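Local coordinates for acyl-coenzyme A oxidase 3 (Yarrowia lipolytica, PDB 5YS9) that uses FAD and molecular oxygen to oxidise acyl-CoA, with specificity for short-chain substrates, to (2E)-enoyl-CoA and hydrogen peroxide in peroxisomal beta-oxidation, at the interface of chains A and B. Numbering follows the deposited sequence. Chains: chain A/B, Acyl-coenzyme A oxidase 3.

Contact 1: the interface of chains A and B. Residues chain A 432, 435-437, 659; chain B 199-200, 252-254.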
loop_
_atom_site.group_PDB
_atom_site.type_symbol
_atom_site.label_atom_id
_atom_site.label_comp_id
_atom_site.label_asym_id
_atom_site.label_seq_id
_atom_site.Cartn_x
_atom_site.Cartn_y
_atom_site.Cartn_z
ATOM N N GLY A 432 3.519 1.794 15.121
ATOM C CA GLY A 432 4.725 2.506 14.717
ATOM C C GLY A 432 5.977 1.654 14.517
ATOM O O GLY A 432 6.807 1.947 13.636
ATOM N N TYR A 435 6.861 0.729 11.023
ATOM C CA TYR A 435 7.436 1.704 10.150
ATOM C C TYR A 435 8.979 1.612 10.274
ATOM O O TYR A 435 9.691 2.277 9.534
ATOM C CB TYR A 435 6.834 3.071 10.513
ATOM C CG TYR A 435 6.975 4.143 9.467
ATOM C CD1 TYR A 435 6.174 4.136 8.308
ATOM C CD2 TYR A 435 7.871 5.213 9.635
ATOM C CE1 TYR A 435 6.291 5.140 7.328
ATOM C CE2 TYR A 435 7.988 6.224 8.667
ATOM C CZ TYR A 435 7.184 6.180 7.511
ATOM O OH TYR A 435 7.270 7.176 6.552
ATOM N N SER A 436 9.495 0.779 11.184
ATOM C CA SER A 436 10.938 0.583 11.263
ATOM C C SER A 436 11.393 -0.218 10.068
ATOM O O SER A 436 10.944 -1.341 9.871
ATOM C CB SER A 436 11.379 -0.140 12.551
ATOM O OG SER A 436 12.691 -0.698 12.390
ATOM N N GLY A 437 12.298 0.343 9.278
ATOM C CA GLY A 437 12.866 -0.390 8.141
ATOM C C GLY A 437 13.351 -1.817 8.476
ATOM O O GLY A 437 13.307 -2.707 7.630
ATOM N N TYR A 659 14.988 -6.114 18.651
ATOM C CA TYR A 659 14.730 -4.797 18.074
ATOM C C TYR A 659 15.685 -3.742 18.589
ATOM O O TYR A 659 16.341 -3.062 17.797
ATOM C CB TYR A 659 13.304 -4.387 18.467
ATOM C CG TYR A 659 12.688 -3.188 17.811
ATOM C CD1 TYR A 659 13.032 -2.785 16.542
ATOM C CD2 TYR A 659 11.659 -2.540 18.426
ATOM C CE1 TYR A 659 12.416 -1.713 15.943
ATOM C CE2 TYR A 659 11.025 -1.466 17.829
ATOM C CZ TYR A 659 11.388 -1.062 16.580
ATOM O OH TYR A 659 10.748 0.010 15.965
ATOM N N TRP B 199 10.769 6.212 22.349
ATOM C CA TRP B 199 10.946 5.659 20.997
ATOM C C TRP B 199 10.213 6.479 19.991
ATOM O O TRP B 199 9.178 7.072 20.294
ATOM C CB TRP B 199 10.495 4.216 20.941
ATOM C CG TRP B 199 11.202 3.354 19.889
ATOM C CD1 TRP B 199 10.790 3.142 18.626
ATOM C CD2 TRP B 199 12.410 2.612 20.037
ATOM N NE1 TRP B 199 11.639 2.298 17.971
ATOM C CE2 TRP B 199 12.642 1.943 18.829
ATOM C CE3 TRP B 199 13.324 2.450 21.069
ATOM C CZ2 TRP B 199 13.765 1.138 18.623
ATOM C CZ3 TRP B 199 14.423 1.632 20.879
ATOM C CH2 TRP B 199 14.617 0.967 19.672
ATOM N N TRP B 200 10.771 6.522 18.795
ATOM C CA TRP B 200 10.278 7.355 17.696
ATOM C C TRP B 200 10.370 8.854 17.948
ATOM O O TRP B 200 9.642 9.615 17.320
ATOM C CB TRP B 200 8.826 6.976 17.262
ATOM C CG TRP B 200 8.746 5.599 16.738
ATOM C CD1 TRP B 200 7.974 4.571 17.184
ATOM C CD2 TRP B 200 9.487 5.088 15.630
ATOM N NE1 TRP B 200 8.194 3.431 16.408
ATOM C CE2 TRP B 200 9.114 3.747 15.446
ATOM C CE3 TRP B 200 10.428 5.642 14.762
ATOM C CZ2 TRP B 200 9.672 2.968 14.463
ATOM C CZ3 TRP B 200 10.971 4.840 13.790
ATOM C CH2 TRP B 200 10.602 3.536 13.652
ATOM N N LYS B 252 17.066 3.310 9.891
ATOM C CA LYS B 252 16.250 3.244 8.664
ATOM C C LYS B 252 14.754 3.095 8.976
ATOM O O LYS B 252 14.380 2.251 9.763
ATOM C CB LYS B 252 16.727 2.103 7.787
ATOM C CG LYS B 252 16.101 2.032 6.386
ATOM C CD LYS B 252 16.719 2.979 5.363
ATOM C CE LYS B 252 16.002 2.878 4.012
ATOM N NZ LYS B 252 14.768 3.701 3.950
ATOM N N LYS B 253 13.939 3.954 8.353
ATOM C CA LYS B 253 12.471 3.863 8.365
ATOM C C LYS B 253 11.928 3.540 6.974
ATOM O O LYS B 253 12.602 3.670 5.956
ATOM C CB LYS B 253 11.879 5.157 8.854
ATOM C CG LYS B 253 12.473 5.577 10.177
ATOM C CD LYS B 253 11.737 6.688 10.846
ATOM C CE LYS B 253 11.770 7.979 10.046
ATOM N NZ LYS B 253 12.977 8.794 10.185
ATOM N N MET B 254 10.665 3.199 6.930
ATOM C CA MET B 254 10.018 2.953 5.673
ATOM C C MET B 254 10.063 4.226 4.846
ATOM O O MET B 254 10.236 4.196 3.643
ATOM C CB MET B 254 8.590 2.525 5.924
ATOM C CG MET B 254 7.730 2.504 4.694
ATOM S SD MET B 254 6.282 1.538 5.026
ATOM C CE MET B 254 5.311 1.929 3.595
#
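One face of the A:Tyr435 phenol ring takes CB of B:Met254, which sits toward the rim, 3.8 Å from CE1 of A:Tyr435, in a CH-pi contact. CG anti to the backbone N (chi1 -162°) carries the ring toward chain B, where its CE2 edge meets CB of B:Lys253. A:Tyr435 closes the GGxGY loop of the acyl-CoA oxidase and dehydrogenase family; it and A:Gly432 line an FAD pocket.

The indole of B:Trp200 meets A:Ser436 at its edge, in plane, with CH2 of B:Trp200 3.8 Å from CA of A:Ser436. CD1 of B:Trp199 sits over the rim of one face of this indole; the A:Gly432 carbonyl oxygen comes obliquely from the opposite side, 3.2 Å from CZ2 of B:Trp200. B:Trp199 puts its CZ2 above the rim of the A:Tyr659 ring, 3.8 Å from CZ of A:Tyr659, and A:Ser436 OG lies in plane at the edge of that phenol. A weak, bent bond runs 3.2 Å from B:Trp199 NE1 to the A:Tyr659 hydroxyl OH.

Between these rings A:Ser436 and B:Lys253 form an antiparallel beta bridge. B:Met254 N donates to A:Tyr435 O at 2.9 Å. In return A:Gly437 N donates at 2.9 Å to B:Lys252 O, approaching from above the carbonyl plane. The B:Lys252 chain curls back within its own subunit, its ammonium NZ 3.0 Å from B:Lys253 O.

Contact 2: the interface of chains A and B. Residues chain A 459, 547-548, 551; chain B 350, 353, 595, 616.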
loop_
_atom_site.group_PDB
_atom_site.type_symbol
_atom_site.label_atom_id
_atom_site.label_comp_id
_atom_site.label_asym_id
_atom_site.label_seq_id
_atom_site.Cartn_x
_atom_site.Cartn_y
_atom_site.Cartn_z
ATOM N N ASN A 459 -5.420 -5.504 -13.531
ATOM C CA ASN A 459 -6.713 -5.006 -13.965
ATOM C C ASN A 459 -7.006 -5.492 -15.367
ATOM O O ASN A 459 -8.147 -5.880 -15.654
ATOM C CB ASN A 459 -6.810 -3.457 -13.874
ATOM C CG ASN A 459 -6.990 -2.978 -12.439
ATOM O OD1 ASN A 459 -8.068 -3.128 -11.875
ATOM N ND2 ASN A 459 -5.929 -2.459 -11.828
ATOM N N SER A 547 -17.972 -3.417 -18.266
ATOM C CA SER A 547 -16.660 -3.409 -17.637
ATOM C C SER A 547 -16.680 -3.712 -16.144
ATOM O O SER A 547 -15.855 -4.514 -15.683
ATOM C CB SER A 547 -15.978 -2.093 -17.893
ATOM O OG SER A 547 -15.650 -2.049 -19.252
ATOM N N GLN A 548 -17.613 -3.096 -15.407
ATOM C CA GLN A 548 -17.799 -3.363 -13.986
ATOM C C GLN A 548 -18.238 -4.833 -13.798
ATOM O O GLN A 548 -17.696 -5.534 -12.938
ATOM C CB GLN A 548 -18.789 -2.364 -13.361
ATOM C CG GLN A 548 -19.271 -2.656 -11.927
ATOM C CD GLN A 548 -18.151 -2.635 -10.861
ATOM O OE1 GLN A 548 -16.968 -2.399 -11.161
ATOM N NE2 GLN A 548 -18.530 -2.895 -9.602
ATOM N N PHE A 551 -15.237 -7.337 -14.463
ATOM C CA PHE A 551 -14.375 -7.286 -13.301
ATOM C C PHE A 551 -14.962 -8.035 -12.106
ATOM O O PHE A 551 -14.259 -8.840 -11.473
ATOM C CB PHE A 551 -14.033 -5.826 -12.871
ATOM C CG PHE A 551 -12.954 -5.770 -11.817
ATOM C CD1 PHE A 551 -13.267 -5.853 -10.485
ATOM C CD2 PHE A 551 -11.622 -5.755 -12.181
ATOM C CE1 PHE A 551 -12.287 -5.870 -9.518
ATOM C CE2 PHE A 551 -10.620 -5.774 -11.217
ATOM C CZ PHE A 551 -10.961 -5.836 -9.885
ATOM N N TYR B 350 -13.653 1.344 -17.329
ATOM C CA TYR B 350 -13.114 0.777 -16.117
ATOM C C TYR B 350 -11.999 1.650 -15.597
ATOM O O TYR B 350 -11.874 1.801 -14.403
ATOM C CB TYR B 350 -12.659 -0.677 -16.235
ATOM C CG TYR B 350 -12.570 -1.276 -14.847
ATOM C CD1 TYR B 350 -13.726 -1.408 -14.045
ATOM C CD2 TYR B 350 -11.337 -1.633 -14.289
ATOM C CE1 TYR B 350 -13.647 -1.894 -12.738
ATOM C CE2 TYR B 350 -11.260 -2.143 -12.995
ATOM C CZ TYR B 350 -12.407 -2.254 -12.216
ATOM O OH TYR B 350 -12.327 -2.719 -10.931
ATOM N N ARG B 353 -13.728 4.443 -13.661
ATOM C CA ARG B 353 -14.125 3.920 -12.351
ATOM C C ARG B 353 -13.024 3.889 -11.327
ATOM O O ARG B 353 -13.303 4.061 -10.171
ATOM C CB ARG B 353 -14.718 2.523 -12.458
ATOM C CG ARG B 353 -16.162 2.545 -12.904
ATOM C CD ARG B 353 -16.672 1.154 -13.282
ATOM N NE ARG B 353 -18.127 1.175 -13.208
ATOM C CZ ARG B 353 -18.832 1.050 -12.091
ATOM N NH1 ARG B 353 -18.242 0.852 -10.918
ATOM N NH2 ARG B 353 -20.144 1.126 -12.148
ATOM N N GLU B 595 -22.496 1.751 -4.384
ATOM C CA GLU B 595 -22.109 0.537 -5.084
ATOM C C GLU B 595 -21.062 -0.295 -4.299
ATOM O O GLU B 595 -21.184 -1.519 -4.190
ATOM C CB GLU B 595 -21.581 0.893 -6.477
ATOM C CG GLU B 595 -21.440 -0.278 -7.449
ATOM C CD GLU B 595 -20.977 0.178 -8.821
ATOM O OE1 GLU B 595 -20.251 1.193 -8.902
ATOM O OE2 GLU B 595 -21.326 -0.489 -9.825
ATOM N N THR B 616 -25.148 1.063 -10.287
ATOM C CA THR B 616 -24.124 0.739 -11.306
ATOM C C THR B 616 -24.276 1.534 -12.625
ATOM O O THR B 616 -23.290 2.128 -13.078
ATOM C CB THR B 616 -24.011 -0.790 -11.532
ATOM O OG1 THR B 616 -23.780 -1.423 -10.265
ATOM C CG2 THR B 616 -22.865 -1.198 -12.494
HETATM O O HOH W 1 -9.528 -2.560 -9.746
#
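Both B:Tyr350 (chi1 -161°) and A:Phe551 (chi1 -170°) hold CG anti to the backbone N, and this brings the phenol tip onto the phenyl face. The B:Tyr350 hydroxyl stands over the centre of the A:Phe551 ring, with CZ of B:Tyr350 3.6 Å from CG of A:Phe551 and the two side chains crossing at about a right angle. The structure alone does not show where the hydroxyl proton points.

This is a helix-packing patch: A:Ser547, A:Gln548 and A:Phe551 at the start of helix 547-573 of chain A lie against the first turns of helix 349-384 of chain B, probably helping to hold the deposited dimer together. Two amide oxygens meet the B:Tyr350 ring in plane at opposite edges, OD1 of A:Asn459 3.5 Å from CE2 and OE1 of A:Gln548 near CE1.

CB of A:Gln548 lies over the centre of the B:Arg353 guanidinium, 3.6 Å from CZ of B:Arg353, and a bend at chi2 (63°) brings the amide near-parallel to it, toward NH1. That guanidinium is held by a salt bridge within chain B, gripping B:Glu595 end-on through NH1 and NH2, one to each carboxylate oxygen. B:Thr616 OG1 also donates to B:Glu595 OE2, at 2.7 Å, and so helps to fix the carboxylate that positions the arginine. Here a water bridges the subunits, 2.6 Å from A:Asn459 OD1 and 3.0 Å from the B:Tyr350 hydroxyl OH.

Contact 3: the interface of chains A and B. Residues chain A 74-75, 436-438, 663, 667; chain B 78, 250-252.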
loop_
_atom_site.group_PDB
_atom_site.type_symbol
_atom_site.label_atom_id
_atom_site.label_comp_id
_atom_site.label_asym_id
_atom_site.label_seq_id
_atom_site.Cartn_x
_atom_site.Cartn_y
_atom_site.Cartn_z
ATOM N N TYR A 74 18.713 -3.376 4.699
ATOM C CA TYR A 74 17.790 -2.253 4.829
ATOM C C TYR A 74 18.499 -0.875 4.722
ATOM O O TYR A 74 17.897 0.094 4.287
ATOM C CB TYR A 74 16.898 -2.363 6.076
ATOM C CG TYR A 74 16.054 -3.632 6.163
ATOM C CD1 TYR A 74 14.977 -3.897 5.251
ATOM C CD2 TYR A 74 16.304 -4.571 7.152
ATOM C CE1 TYR A 74 14.213 -5.069 5.358
ATOM C CE2 TYR A 74 15.571 -5.765 7.257
ATOM C CZ TYR A 74 14.523 -6.003 6.364
ATOM O OH TYR A 74 13.823 -7.148 6.573
ATOM N N ASP A 75 19.784 -0.825 5.055
ATOM C CA ASP A 75 20.536 0.394 5.110
ATOM C C ASP A 75 21.310 0.646 3.827
ATOM O O ASP A 75 22.046 1.644 3.736
ATOM C CB ASP A 75 21.552 0.334 6.262
ATOM C CG ASP A 75 20.895 0.272 7.649
ATOM O OD1 ASP A 75 20.305 1.296 8.030
ATOM O OD2 ASP A 75 21.003 -0.781 8.360
ATOM N N SER A 436 9.495 0.779 11.184
ATOM C CA SER A 436 10.938 0.583 11.263
ATOM C C SER A 436 11.393 -0.218 10.068
ATOM O O SER A 436 10.944 -1.341 9.871
ATOM C CB SER A 436 11.379 -0.140 12.551
ATOM O OG SER A 436 12.691 -0.698 12.390
ATOM N N GLY A 437 12.298 0.343 9.278
ATOM C CA GLY A 437 12.866 -0.390 8.141
ATOM C C GLY A 437 13.351 -1.817 8.476
ATOM O O GLY A 437 13.307 -2.707 7.630
ATOM N N TYR A 438 13.838 -2.027 9.693
ATOM C CA TYR A 438 14.394 -3.341 10.110
ATOM C C TYR A 438 13.319 -4.420 10.261
ATOM O O TYR A 438 13.620 -5.594 10.214
ATOM C CB TYR A 438 15.280 -3.203 11.398
ATOM C CG TYR A 438 16.316 -2.134 11.193
ATOM C CD1 TYR A 438 17.271 -2.261 10.156
ATOM C CD2 TYR A 438 16.304 -0.946 11.943
ATOM C CE1 TYR A 438 18.182 -1.242 9.893
ATOM C CE2 TYR A 438 17.230 0.062 11.690
ATOM C CZ TYR A 438 18.155 -0.096 10.673
ATOM O OH TYR A 438 19.059 0.890 10.414
ATOM N N VAL A 663 18.713 -2.098 16.082
ATOM C CA VAL A 663 18.874 -0.672 15.930
ATOM C C VAL A 663 20.280 -0.180 16.291
ATOM O O VAL A 663 20.886 0.535 15.491
ATOM C CB VAL A 663 17.751 0.076 16.686
ATOM C CG1 VAL A 663 18.128 1.496 17.071
ATOM C CG2 VAL A 663 16.495 0.061 15.848
ATOM N N ASN A 667 23.105 1.201 14.035
ATOM C CA ASN A 667 23.196 2.611 14.312
ATOM C C ASN A 667 23.930 2.836 15.620
ATOM O O ASN A 667 23.332 3.232 16.614
ATOM C CB ASN A 667 21.805 3.242 14.341
ATOM C CG ASN A 667 21.026 3.026 13.059
ATOM O OD1 ASN A 667 21.139 3.789 12.127
ATOM N ND2 ASN A 667 20.220 2.003 13.028
ATOM N N LYS B 78 19.845 8.242 2.611
ATOM C CA LYS B 78 19.419 8.687 3.929
ATOM C C LYS B 78 20.332 9.771 4.534
ATOM O O LYS B 78 19.819 10.747 5.092
ATOM C CB LYS B 78 19.158 7.465 4.808
ATOM C CG LYS B 78 19.638 7.457 6.243
ATOM C CD LYS B 78 18.539 7.557 7.293
ATOM C CE LYS B 78 18.823 6.638 8.493
ATOM N NZ LYS B 78 20.017 6.959 9.334
ATOM N N ILE B 250 17.507 5.558 15.806
ATOM C CA ILE B 250 16.687 4.406 15.512
ATOM C C ILE B 250 17.018 3.842 14.140
ATOM O O ILE B 250 16.942 2.669 13.918
ATOM C CB ILE B 250 15.197 4.694 15.739
ATOM C CG1 ILE B 250 14.924 4.775 17.241
ATOM C CG2 ILE B 250 14.334 3.633 15.091
ATOM C CD1 ILE B 250 13.612 5.393 17.624
ATOM N N GLY B 251 17.348 4.708 13.205
ATOM C CA GLY B 251 17.875 4.291 11.924
ATOM C C GLY B 251 16.861 4.221 10.819
ATOM O O GLY B 251 15.905 4.926 10.815
ATOM N N LYS B 252 17.066 3.310 9.891
ATOM C CA LYS B 252 16.250 3.244 8.664
ATOM C C LYS B 252 14.754 3.095 8.976
ATOM O O LYS B 252 14.380 2.251 9.763
ATOM C CB LYS B 252 16.727 2.103 7.787
ATOM C CG LYS B 252 16.101 2.032 6.386
ATOM C CD LYS B 252 16.719 2.979 5.363
ATOM C CE LYS B 252 16.002 2.878 4.012
ATOM N NZ LYS B 252 14.768 3.701 3.950
#
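B:Lys252 N points almost straight (168° at the hydrogen) at the A:Tyr438 phenol oxygen OH, 3.2 Å away. The A:Tyr438 ring also takes B:Ile250 O in plane at its edge, beside CE2, so it faces two backbone polar groups of one chain B loop. From CB outward the B:Lys252 side chain bends at chi2 (81°) and runs its methylenes past the A:Tyr74 carbonyl, CD of B:Lys252 lying 3.3 Å from A:Tyr74 O. Its CB also passes OD1 of A:Asp75, the two side chains sliding by each other in opposite directions.

Just before B:Lys252 in the loop, the carboxamide of A:Asn667 meets the B:Gly251 backbone at a slant, CG of A:Asn667 being 3.6 Å from CA. CG1 of A:Val663 packs 3.6 Å from CA of B:Ile250.

Behind this layer, chain A fixes the acceptor. A:Tyr438 OH donates to the syn lone pair of A:Asp75 OD1 at 2.7 Å and receives A:Asn667 ND2 at 3.1 Å, so three bonds grip the phenol oxygen. The same A:Asn667 nitrogen also donates to A:Val663 O, at 2.9 Å; both acceptors lie near the amide plane, which fixes its rotation beside B:Gly251. At the other end of A:Tyr438, its N donates to A:Ser436 OG.

The site seats the B:Ile250 to B:Lys252 loop against a surface of the other subunit whose phenol and amide are braced from within chain A, probably helping to hold the two copies of the deposited dimer together.

Contact 1 and contact 3 are neighbours, their C-alpha centres about 7 Å apart. They share A:Ser436, A:Gly437 and B:Lys252, and both draw on chain A helix 655-666. Together they form one continuous patch, tying the end of the FAD-lining loop to the partner chain. Contact 2 is separate, about 37 Å from contact 1 and 41 Å from contact 3, and is made largely between helices, notably 547-573 and 349-384. Two-fold symmetry repeats each contact with the chains exchanged, so the deposited pair touches at widely spaced points. This probably steadies the flavin pockets, although the deposited dimer need not be the complete biological assembly.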